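Local coordinates for type IV secretion system protein VirB11 (Brucella suis, PDB 2GZA) that hydrolyses ATP as a hexameric cytoplasmic ATPase of the type IV secretion system, a virulence machinery of this pathogen, at residues 77-81 / 92-97; 176-182 / 322-328; 255-261 / 279-285. All blocks are in the same frame, centred on the assembly; numbering follows the deposited sequence.

Contact 1: residues 77-81 / 92-97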
loop_
_atom_site.group_PDB
_atom_site.type_symbol
_atom_site.label_atom_id
_atom_site.label_comp_id
_atom_site.label_asym_id
_atom_site.label_seq_id
_atom_site.Cartn_x
_atom_site.Cartn_y
_atom_site.Cartn_z
ATOM N N THR C 77 25.778 26.618 -28.350
ATOM C CA THR C 77 25.794 26.180 -26.960
ATOM C C THR C 77 25.388 24.714 -26.856
ATOM O O THR C 77 25.957 23.967 -26.057
ATOM C CB THR C 77 24.899 27.057 -26.059
ATOM O OG1 THR C 77 23.531 26.932 -26.459
ATOM C CG2 THR C 77 25.313 28.513 -26.139
ATOM N N ALA C 78 24.422 24.311 -27.684
ATOM C CA ALA C 78 23.982 22.917 -27.777
ATOM C C ALA C 78 25.152 22.010 -28.130
ATOM O O ALA C 78 25.426 21.036 -27.428
ATOM C CB ALA C 78 22.864 22.776 -28.811
ATOM N N ARG C 79 25.843 22.355 -29.215
ATOM C CA ARG C 79 27.028 21.634 -29.694
ATOM C C ARG C 79 28.131 21.520 -28.652
ATOM O O ARG C 79 28.883 20.551 -28.650
ATOM C CB ARG C 79 27.651 22.358 -30.885
ATOM C CG ARG C 79 26.837 22.401 -32.155
ATOM C CD ARG C 79 27.561 23.287 -33.147
ATOM N NE ARG C 79 26.679 23.868 -34.154
ATOM C CZ ARG C 79 26.891 25.039 -34.747
ATOM N NH1 ARG C 79 27.948 25.779 -34.427
ATOM N NH2 ARG C 79 26.034 25.483 -35.653
ATOM N N PHE C 80 28.244 22.535 -27.801
ATOM C CA PHE C 80 29.285 22.596 -26.779
ATOM C C PHE C 80 29.057 21.540 -25.699
ATOM O O PHE C 80 30.006 21.072 -25.061
ATOM C CB PHE C 80 29.349 24.011 -26.196
ATOM C CG PHE C 80 30.547 24.268 -25.326
ATOM C CD1 PHE C 80 31.837 24.223 -25.849
ATOM C CD2 PHE C 80 30.384 24.584 -23.986
ATOM C CE1 PHE C 80 32.946 24.465 -25.043
ATOM C CE2 PHE C 80 31.484 24.828 -23.173
ATOM C CZ PHE C 80 32.769 24.772 -23.704
ATOM N N VAL C 81 27.791 21.161 -25.531
ATOM C CA VAL C 81 27.382 20.091 -24.635
ATOM C C VAL C 81 27.134 18.830 -25.460
ATOM O O VAL C 81 26.924 17.764 -24.915
ATOM C CB VAL C 81 26.075 20.471 -23.895
ATOM C CG1 VAL C 81 25.757 19.476 -22.774
ATOM C CG2 VAL C 81 26.174 21.884 -23.331
ATOM N N LEU C 92 16.901 24.300 -23.486
ATOM C CA LEU C 92 18.298 23.909 -23.338
ATOM C C LEU C 92 18.914 24.457 -22.058
ATOM O O LEU C 92 18.777 25.638 -21.758
ATOM C CB LEU C 92 19.101 24.397 -24.546
ATOM C CG LEU C 92 20.449 23.753 -24.892
ATOM C CD1 LEU C 92 20.770 24.058 -26.319
ATOM C CD2 LEU C 92 21.596 24.222 -24.011
ATOM N N SER C 93 19.587 23.586 -21.311
ATOM C CA SER C 93 20.387 23.991 -20.157
ATOM C C SER C 93 21.839 23.635 -20.402
ATOM O O SER C 93 22.143 22.537 -20.868
ATOM C CB SER C 93 19.903 23.321 -18.877
ATOM O OG SER C 93 18.600 23.753 -18.546
ATOM N N ALA C 94 22.732 24.567 -20.089
ATOM C CA ALA C 94 24.162 24.377 -20.318
ATOM C C ALA C 94 25.029 25.156 -19.340
ATOM O O ALA C 94 24.583 26.121 -18.719
ATOM C CB ALA C 94 24.529 24.745 -21.748
ATOM N N ILE C 95 26.273 24.708 -19.208
ATOM C CA ILE C 95 27.283 25.400 -18.428
ATOM C C ILE C 95 28.353 25.888 -19.396
ATOM O O ILE C 95 29.018 25.087 -20.053
ATOM C CB ILE C 95 27.886 24.492 -17.349
ATOM C CG1 ILE C 95 26.861 24.293 -16.230
ATOM C CG2 ILE C 95 29.191 25.088 -16.811
ATOM C CD1 ILE C 95 27.152 23.121 -15.293
ATOM N N LEU C 96 28.486 27.208 -19.509
ATOM C CA LEU C 96 29.403 27.823 -20.468
ATOM C C LEU C 96 30.878 27.759 -20.014
ATOM O O LEU C 96 31.162 27.497 -18.842
ATOM C CB LEU C 96 28.985 29.273 -20.747
ATOM C CG LEU C 96 27.692 29.580 -21.518
ATOM C CD1 LEU C 96 27.382 31.069 -21.505
ATOM C CD2 LEU C 96 27.721 29.070 -22.947
ATOM N N PRO C 97 31.817 28.000 -20.950
ATOM C CA PRO C 97 33.274 27.892 -20.731
ATOM C C PRO C 97 33.811 28.627 -19.510
ATOM O O PRO C 97 34.709 28.114 -18.841
ATOM C CB PRO C 97 33.863 28.531 -22.000
ATOM C CG PRO C 97 32.821 28.370 -23.037
ATOM C CD PRO C 97 31.499 28.416 -22.333
#
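Ala78 and Leu92 form the close, buried side of this helix-on-strand packing, where CB of Ala78 meets CD1 of Leu92 at 3.5 Å. The same leucine spreads its two methyls beneath Thr77. That threonine, buried like Leu96, works with both ends of its fork: CG2 reaches CD2 of Leu96 at 4.0 Å, while OG1 lies over the Leu92 methyls and has its polar needs met within its own helix, by a hydrogen bond to Gly74 O. The other side is nearer to solvent. Here CG2 of the exposed Val81 comes down on CB of Ala94 (3.7 Å), the small side chain on the strand that faces the helix. With CG of Phe80 anti to the backbone N (chi1 -169°), the partly exposed ring is carried out to the loop after the strand, where CZ lies 3.7 Å from CG of Pro97 and the carbonyl oxygen of Ile95, itself an exposed residue, stands at the ring edge. No hydrogen bond crosses the contact, and the segment axes are inclined at 64°. Val22 of helix 13-26 touches Thr77, Phe80 and Leu96, while strand 101-105 pairs with Leu92 and Ala94 at the edge of the antiparallel sheet.

Contact 2: residues 176-182 / 322-328; sequences RVIVVAG and VDVVVHV
With chi1 at -66°, the carboxylate of Asp323 swings anti to its own carbonyl carbon and back beside its backbone N, which brings OD2 to the amide of Val177; Arg176, bent at chi2 and chi3, brings its guanidinium near the same carboxylate. The Val177 N to Asp323 OD2 bond is 2.9 Å long, nearly straight at 166°, and uses the anti lone pair of the oxygen. Arg176 contributes charge rather than a directed bond: in a long salt bridge, its NH1 lies 3.9 Å from Asp323 OD2, which is well out of the guanidinium plane. The second oxygen, OD1, forms a salt bridge with Lys350, and Arg176 NH2 bonds to Leu174 O, so both charged groups have other partners.

Beyond this start the segments run as neighbouring parallel strands. Val177 O receives Val324 N at 3.0 Å, Val324 O receives Val179 N at 2.9 Å, and Val179 O in turn receives Val326 N. Ile178 and Val326 lie side by side on one face, their CG2 methyls 3.9 Å apart. On the other, CG2 of Val179 meets CG1 of Val322 at 3.8 Å, the two side chains crossing at about a right angle. Gly182, predicted to bind ATP, closes the strand at the entrance to the P-loop, its CA 3.6 Å from His327 CE1.

Helices 164-173 and 188-196 cover the face of Ile178, Val180, Val324 and Val326, and helix 289-300 the face of Val179, Ala181 and Val325; strand 281-285 borders 178-182, and strand 339-345 borders 324-331.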
loop_
_atom_site.group_PDB
_atom_site.type_symbol
_atom_site.label_atom_id
_atom_site.label_comp_id
_atom_site.label_asym_id
_atom_site.label_seq_id
_atom_site.Cartn_x
_atom_site.Cartn_y
_atom_site.Cartn_z
ATOM N N ARG C 176 1.700 37.330 -2.148
ATOM C CA ARG C 176 0.945 36.137 -1.770
ATOM C C ARG C 176 0.693 35.272 -2.993
ATOM O O ARG C 176 0.477 35.787 -4.088
ATOM C CB ARG C 176 -0.415 36.504 -1.155
ATOM C CG ARG C 176 -0.396 37.420 0.061
ATOM C CD ARG C 176 0.379 36.846 1.233
ATOM N NE ARG C 176 1.779 37.275 1.196
ATOM C CZ ARG C 176 2.778 36.673 1.839
ATOM N NH1 ARG C 176 2.545 35.597 2.577
ATOM N NH2 ARG C 176 4.011 37.145 1.732
ATOM N N VAL C 177 0.714 33.959 -2.806
ATOM C CA VAL C 177 0.355 33.032 -3.871
ATOM C C VAL C 177 -1.162 33.027 -3.993
ATOM O O VAL C 177 -1.873 32.736 -3.028
ATOM C CB VAL C 177 0.876 31.611 -3.598
ATOM C CG1 VAL C 177 0.381 30.641 -4.667
ATOM C CG2 VAL C 177 2.378 31.612 -3.530
ATOM N N ILE C 178 -1.650 33.370 -5.179
ATOM C CA ILE C 178 -3.081 33.552 -5.408
ATOM C C ILE C 178 -3.589 32.607 -6.483
ATOM O O ILE C 178 -3.046 32.554 -7.591
ATOM C CB ILE C 178 -3.415 35.012 -5.796
ATOM C CG1 ILE C 178 -2.924 35.974 -4.714
ATOM C CG2 ILE C 178 -4.924 35.180 -6.035
ATOM C CD1 ILE C 178 -2.728 37.402 -5.192
ATOM N N VAL C 179 -4.632 31.862 -6.136
ATOM C CA VAL C 179 -5.341 31.003 -7.081
ATOM C C VAL C 179 -6.711 31.606 -7.401
ATOM O O VAL C 179 -7.539 31.787 -6.516
ATOM C CB VAL C 179 -5.542 29.553 -6.530
ATOM C CG1 VAL C 179 -6.354 28.703 -7.515
ATOM C CG2 VAL C 179 -4.212 28.889 -6.228
ATOM N N VAL C 180 -6.937 31.927 -8.664
ATOM C CA VAL C 180 -8.240 32.418 -9.105
ATOM C C VAL C 180 -9.129 31.228 -9.476
ATOM O O VAL C 180 -8.821 30.474 -10.394
ATOM C CB VAL C 180 -8.102 33.402 -10.284
ATOM C CG1 VAL C 180 -9.470 33.848 -10.779
ATOM C CG2 VAL C 180 -7.264 34.606 -9.867
ATOM N N ALA C 181 -10.216 31.046 -8.739
ATOM C CA ALA C 181 -11.086 29.902 -8.955
ATOM C C ALA C 181 -12.435 30.303 -9.520
ATOM O O ALA C 181 -12.869 31.445 -9.390
ATOM C CB ALA C 181 -11.258 29.109 -7.673
ATOM N N GLY C 182 -13.104 29.347 -10.148
ATOM C CA GLY C 182 -14.428 29.582 -10.707
ATOM C C GLY C 182 -14.806 28.504 -11.691
ATOM O O GLY C 182 -13.960 27.722 -12.107
ATOM N N VAL C 322 -0.362 27.820 -0.859
ATOM C CA VAL C 322 -1.427 28.659 -1.416
ATOM C C VAL C 322 -1.970 29.601 -0.359
ATOM O O VAL C 322 -2.559 29.158 0.623
ATOM C CB VAL C 322 -2.602 27.815 -2.024
ATOM C CG1 VAL C 322 -3.729 28.720 -2.497
ATOM C CG2 VAL C 322 -2.113 26.951 -3.180
ATOM N N ASP C 323 -1.777 30.896 -0.572
ATOM C CA ASP C 323 -2.152 31.905 0.412
ATOM C C ASP C 323 -3.604 32.335 0.259
ATOM O O ASP C 323 -4.342 32.406 1.245
ATOM C CB ASP C 323 -1.233 33.119 0.318
ATOM C CG ASP C 323 0.190 32.799 0.709
ATOM O OD1 ASP C 323 0.381 32.239 1.808
ATOM O OD2 ASP C 323 1.112 33.105 -0.086
ATOM N N VAL C 324 -4.011 32.628 -0.973
ATOM C CA VAL C 324 -5.338 33.159 -1.235
ATOM C C VAL C 324 -6.015 32.380 -2.358
ATOM O O VAL C 324 -5.385 32.033 -3.350
ATOM C CB VAL C 324 -5.285 34.671 -1.593
ATOM C CG1 VAL C 324 -6.676 35.220 -1.877
ATOM C CG2 VAL C 324 -4.619 35.475 -0.482
ATOM N N VAL C 325 -7.299 32.090 -2.182
ATOM C CA VAL C 325 -8.131 31.560 -3.258
ATOM C C VAL C 325 -9.307 32.511 -3.468
ATOM O O VAL C 325 -10.104 32.732 -2.552
ATOM C CB VAL C 325 -8.679 30.126 -2.959
ATOM C CG1 VAL C 325 -9.568 29.628 -4.106
ATOM C CG2 VAL C 325 -7.552 29.140 -2.704
ATOM N N VAL C 326 -9.403 33.079 -4.666
ATOM C CA VAL C 326 -10.522 33.949 -5.023
ATOM C C VAL C 326 -11.469 33.192 -5.934
ATOM O O VAL C 326 -11.074 32.761 -7.011
ATOM C CB VAL C 326 -10.069 35.208 -5.782
ATOM C CG1 VAL C 326 -11.160 36.278 -5.725
ATOM C CG2 VAL C 326 -8.750 35.738 -5.240
ATOM N N HIS C 327 -12.715 33.026 -5.506
ATOM C CA HIS C 327 -13.692 32.307 -6.317
ATOM C C HIS C 327 -14.625 33.253 -7.045
ATOM O O HIS C 327 -15.237 34.115 -6.434
ATOM C CB HIS C 327 -14.493 31.310 -5.485
ATOM C CG HIS C 327 -15.549 30.585 -6.266
ATOM N ND1 HIS C 327 -15.247 29.655 -7.235
ATOM C CD2 HIS C 327 -16.901 30.663 -6.232
ATOM C CE1 HIS C 327 -16.369 29.189 -7.760
ATOM N NE2 HIS C 327 -17.387 29.784 -7.168
ATOM N N VAL C 328 -14.722 33.080 -8.356
ATOM C CA VAL C 328 -15.631 33.879 -9.179
ATOM C C VAL C 328 -16.868 33.079 -9.565
ATOM O O VAL C 328 -16.772 31.910 -9.940
ATOM C CB VAL C 328 -14.970 34.384 -10.479
ATOM C CG1 VAL C 328 -15.862 35.423 -11.143
ATOM C CG2 VAL C 328 -13.609 34.976 -10.208
#

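Contact 3: residues 255-261 / 279-285; sequences RILLAEL and GSITSCH
Arg255 clasps the carbonyl of Gly279 at the start of the paired segments, in a beta-alpha-beta crossover of the P-loop NTPase fold, in which strand 255-258, helix 265-274 and the parallel strand 281-285 follow one another. NE, 2.8 Å from Gly279 O, and NH2 both donate to that one oxygen, which lies in the plane of the guanidinium at its edge.

Further along, side-chain hydroxyls make the links. Thr282 OG1, anti to the backbone N (chi1 -174°), donates to Leu258 O at 2.8 Å from above the carbonyl plane. Ser283 OG instead meets a lone pair of Ala259 O, in the carbonyl plane, at 2.7 Å. Toward the far end a direct backbone bond joins the segments, Leu261 N to Ser283 O, 2.9 Å and almost perfectly straight. Leu257 CD2 rests on Ile281 CB, the two side chains pointing the same way.

In the second shell, the Arg255 guanidinium is steadied by Val172 O and Gln203 OE1, and Glu260 forms a salt bridge with Arg262. Strand 205-209 borders strand 255-258, and Phe269 of the crossover helix packs on Leu261, Ser280 and Thr282. His285 extends toward the nucleotide pocket, beside Thr184 of the predicted ATP site and about 5 Å, side chain to ion, from a bound sulfate; Ser275 of a neighbouring subunit packs against it.

Between the strands, a water stands in for direct pairing: it donates to Ile256 O (2.9 Å) and Ile281 O (2.8 Å) and accepts from Leu258 N (2.8 Å).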
loop_
_atom_site.group_PDB
_atom_site.type_symbol
_atom_site.label_atom_id
_atom_site.label_comp_id
_atom_site.label_asym_id
_atom_site.label_seq_id
_atom_site.Cartn_x
_atom_site.Cartn_y
_atom_site.Cartn_z
ATOM N N ARG C 255 8.194 36.603 -10.494
ATOM C CA ARG C 255 7.055 35.693 -10.343
ATOM C C ARG C 255 6.776 34.856 -11.584
ATOM O O ARG C 255 7.110 35.249 -12.712
ATOM C CB ARG C 255 5.772 36.382 -9.855
ATOM C CG ARG C 255 5.657 37.871 -10.119
ATOM C CD ARG C 255 5.712 38.657 -8.810
ATOM N NE ARG C 255 4.462 38.512 -8.070
ATOM C CZ ARG C 255 4.009 39.365 -7.158
ATOM N NH1 ARG C 255 4.694 40.453 -6.848
ATOM N NH2 ARG C 255 2.857 39.123 -6.558
ATOM N N ILE C 256 6.172 33.694 -11.347
ATOM C CA ILE C 256 5.769 32.777 -12.401
ATOM C C ILE C 256 4.258 32.791 -12.499
ATOM O O ILE C 256 3.563 32.643 -11.493
ATOM C CB ILE C 256 6.291 31.356 -12.115
ATOM C CG1 ILE C 256 7.821 31.367 -12.070
ATOM C CG2 ILE C 256 5.819 30.386 -13.178
ATOM C CD1 ILE C 256 8.447 30.337 -11.152
ATOM N N LEU C 257 3.759 32.995 -13.712
ATOM C CA LEU C 257 2.334 33.131 -13.948
ATOM C C LEU C 257 1.871 32.007 -14.854
ATOM O O LEU C 257 1.891 32.124 -16.077
ATOM C CB LEU C 257 2.018 34.509 -14.522
ATOM C CG LEU C 257 2.581 35.680 -13.710
ATOM C CD1 LEU C 257 2.545 36.977 -14.522
ATOM C CD2 LEU C 257 1.852 35.840 -12.376
ATOM N N LEU C 258 1.492 30.899 -14.222
ATOM C CA LEU C 258 0.895 29.759 -14.906
ATOM C C LEU C 258 -0.582 30.049 -15.125
ATOM O O LEU C 258 -1.320 30.228 -14.160
ATOM C CB LEU C 258 1.035 28.507 -14.043
ATOM C CG LEU C 258 1.280 27.118 -14.649
ATOM C CD1 LEU C 258 0.748 26.062 -13.699
ATOM C CD2 LEU C 258 0.687 26.916 -16.031
ATOM N N ALA C 259 -1.007 30.092 -16.382
ATOM C CA ALA C 259 -2.396 30.395 -16.710
ATOM C C ALA C 259 -3.374 29.535 -15.914
ATOM O O ALA C 259 -4.311 30.050 -15.313
ATOM C CB ALA C 259 -2.644 30.241 -18.201
ATOM N N GLU C 260 -3.129 28.228 -15.884
ATOM C CA GLU C 260 -4.108 27.282 -15.359
ATOM C C GLU C 260 -3.473 26.002 -14.826
ATOM O O GLU C 260 -2.595 25.422 -15.459
ATOM C CB GLU C 260 -5.116 26.929 -16.451
ATOM C CG GLU C 260 -6.443 26.449 -15.925
ATOM C CD GLU C 260 -7.348 25.944 -17.019
ATOM O OE1 GLU C 260 -8.086 24.978 -16.753
ATOM O OE2 GLU C 260 -7.321 26.499 -18.141
ATOM N N LEU C 261 -3.927 25.573 -13.652
ATOM C CA LEU C 261 -3.555 24.275 -13.089
ATOM C C LEU C 261 -4.605 23.231 -13.467
ATOM O O LEU C 261 -5.796 23.413 -13.210
ATOM C CB LEU C 261 -3.425 24.357 -11.569
ATOM C CG LEU C 261 -2.148 24.954 -10.964
ATOM C CD1 LEU C 261 -2.302 25.224 -9.475
ATOM C CD2 LEU C 261 -0.936 24.064 -11.222
ATOM N N GLY C 279 4.609 35.182 -4.915
ATOM C CA GLY C 279 3.842 36.082 -5.761
ATOM C C GLY C 279 3.217 35.498 -7.007
ATOM O O GLY C 279 2.791 36.245 -7.891
ATOM N N SER C 280 3.162 34.174 -7.077
ATOM C CA SER C 280 2.508 33.476 -8.184
ATOM C C SER C 280 1.004 33.709 -8.200
ATOM O O SER C 280 0.360 33.783 -7.158
ATOM C CB SER C 280 2.767 31.975 -8.105
ATOM O OG SER C 280 4.112 31.663 -8.426
ATOM N N ILE C 281 0.462 33.834 -9.403
ATOM C CA ILE C 281 -0.970 33.906 -9.621
ATOM C C ILE C 281 -1.278 32.840 -10.653
ATOM O O ILE C 281 -0.586 32.733 -11.666
ATOM C CB ILE C 281 -1.415 35.309 -10.112
ATOM C CG1 ILE C 281 -0.960 36.396 -9.137
ATOM C CG2 ILE C 281 -2.936 35.377 -10.300
ATOM C CD1 ILE C 281 -0.905 37.787 -9.749
ATOM N N THR C 282 -2.295 32.033 -10.372
ATOM C CA THR C 282 -2.752 31.000 -11.298
ATOM C C THR C 282 -4.271 30.863 -11.224
ATOM O O THR C 282 -4.926 31.574 -10.461
ATOM C CB THR C 282 -2.046 29.645 -11.029
ATOM O OG1 THR C 282 -2.420 28.695 -12.031
ATOM C CG2 THR C 282 -2.395 29.093 -9.653
ATOM N N SER C 283 -4.837 29.963 -12.018
ATOM C CA SER C 283 -6.268 29.708 -11.955
ATOM C C SER C 283 -6.582 28.216 -11.893
ATOM O O SER C 283 -5.720 27.373 -12.155
ATOM C CB SER C 283 -6.980 30.336 -13.143
ATOM O OG SER C 283 -6.756 29.570 -14.307
ATOM N N CYS C 284 -7.833 27.902 -11.566
ATOM C CA CYS C 284 -8.284 26.533 -11.451
ATOM C C CYS C 284 -9.805 26.500 -11.555
ATOM O O CYS C 284 -10.488 27.252 -10.871
ATOM C CB CYS C 284 -7.813 25.963 -10.106
ATOM S SG CYS C 284 -8.250 24.248 -9.756
ATOM N N HIS C 285 -10.336 25.646 -12.429
ATOM C CA HIS C 285 -11.779 25.382 -12.474
ATOM C C HIS C 285 -12.208 24.705 -11.187
ATOM O O HIS C 285 -11.728 23.616 -10.879
ATOM C CB HIS C 285 -12.149 24.471 -13.648
ATOM C CG HIS C 285 -11.740 25.002 -14.981
ATOM N ND1 HIS C 285 -12.513 25.888 -15.697
ATOM C CD2 HIS C 285 -10.636 24.772 -15.725
ATOM C CE1 HIS C 285 -11.897 26.186 -16.826
ATOM N NE2 HIS C 285 -10.759 25.520 -16.869
HETATM O O HOH W 1 6.523 33.069 -8.134
HETATM O O HOH W 2 1.394 30.762 -11.377
#

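How the contacts relate
Contacts 2 and 3 belong to one buried unit, their centres about 9 Å apart, whereas contact 1 is remote, about 39 Å and 30 Å from them between centres, and partly open to solvent. Contacts 2 and 3 are joined strand to strand: 178-182 and 281-285 are neighbours in one sheet, with probable hydrogen bonds from Ile178 N to Ser280 O and from Val180 N to Thr282 O. Chemistry follows place. Contact 1 is apolar packing of a helix on an edge strand of a separate antiparallel sheet; contact 2 is regular parallel pairing among valines; contact 3 joins more widely spaced strands through hydroxyls, an arginine and water. In sequence, contact 3 is nested within the loop that contact 2 closes.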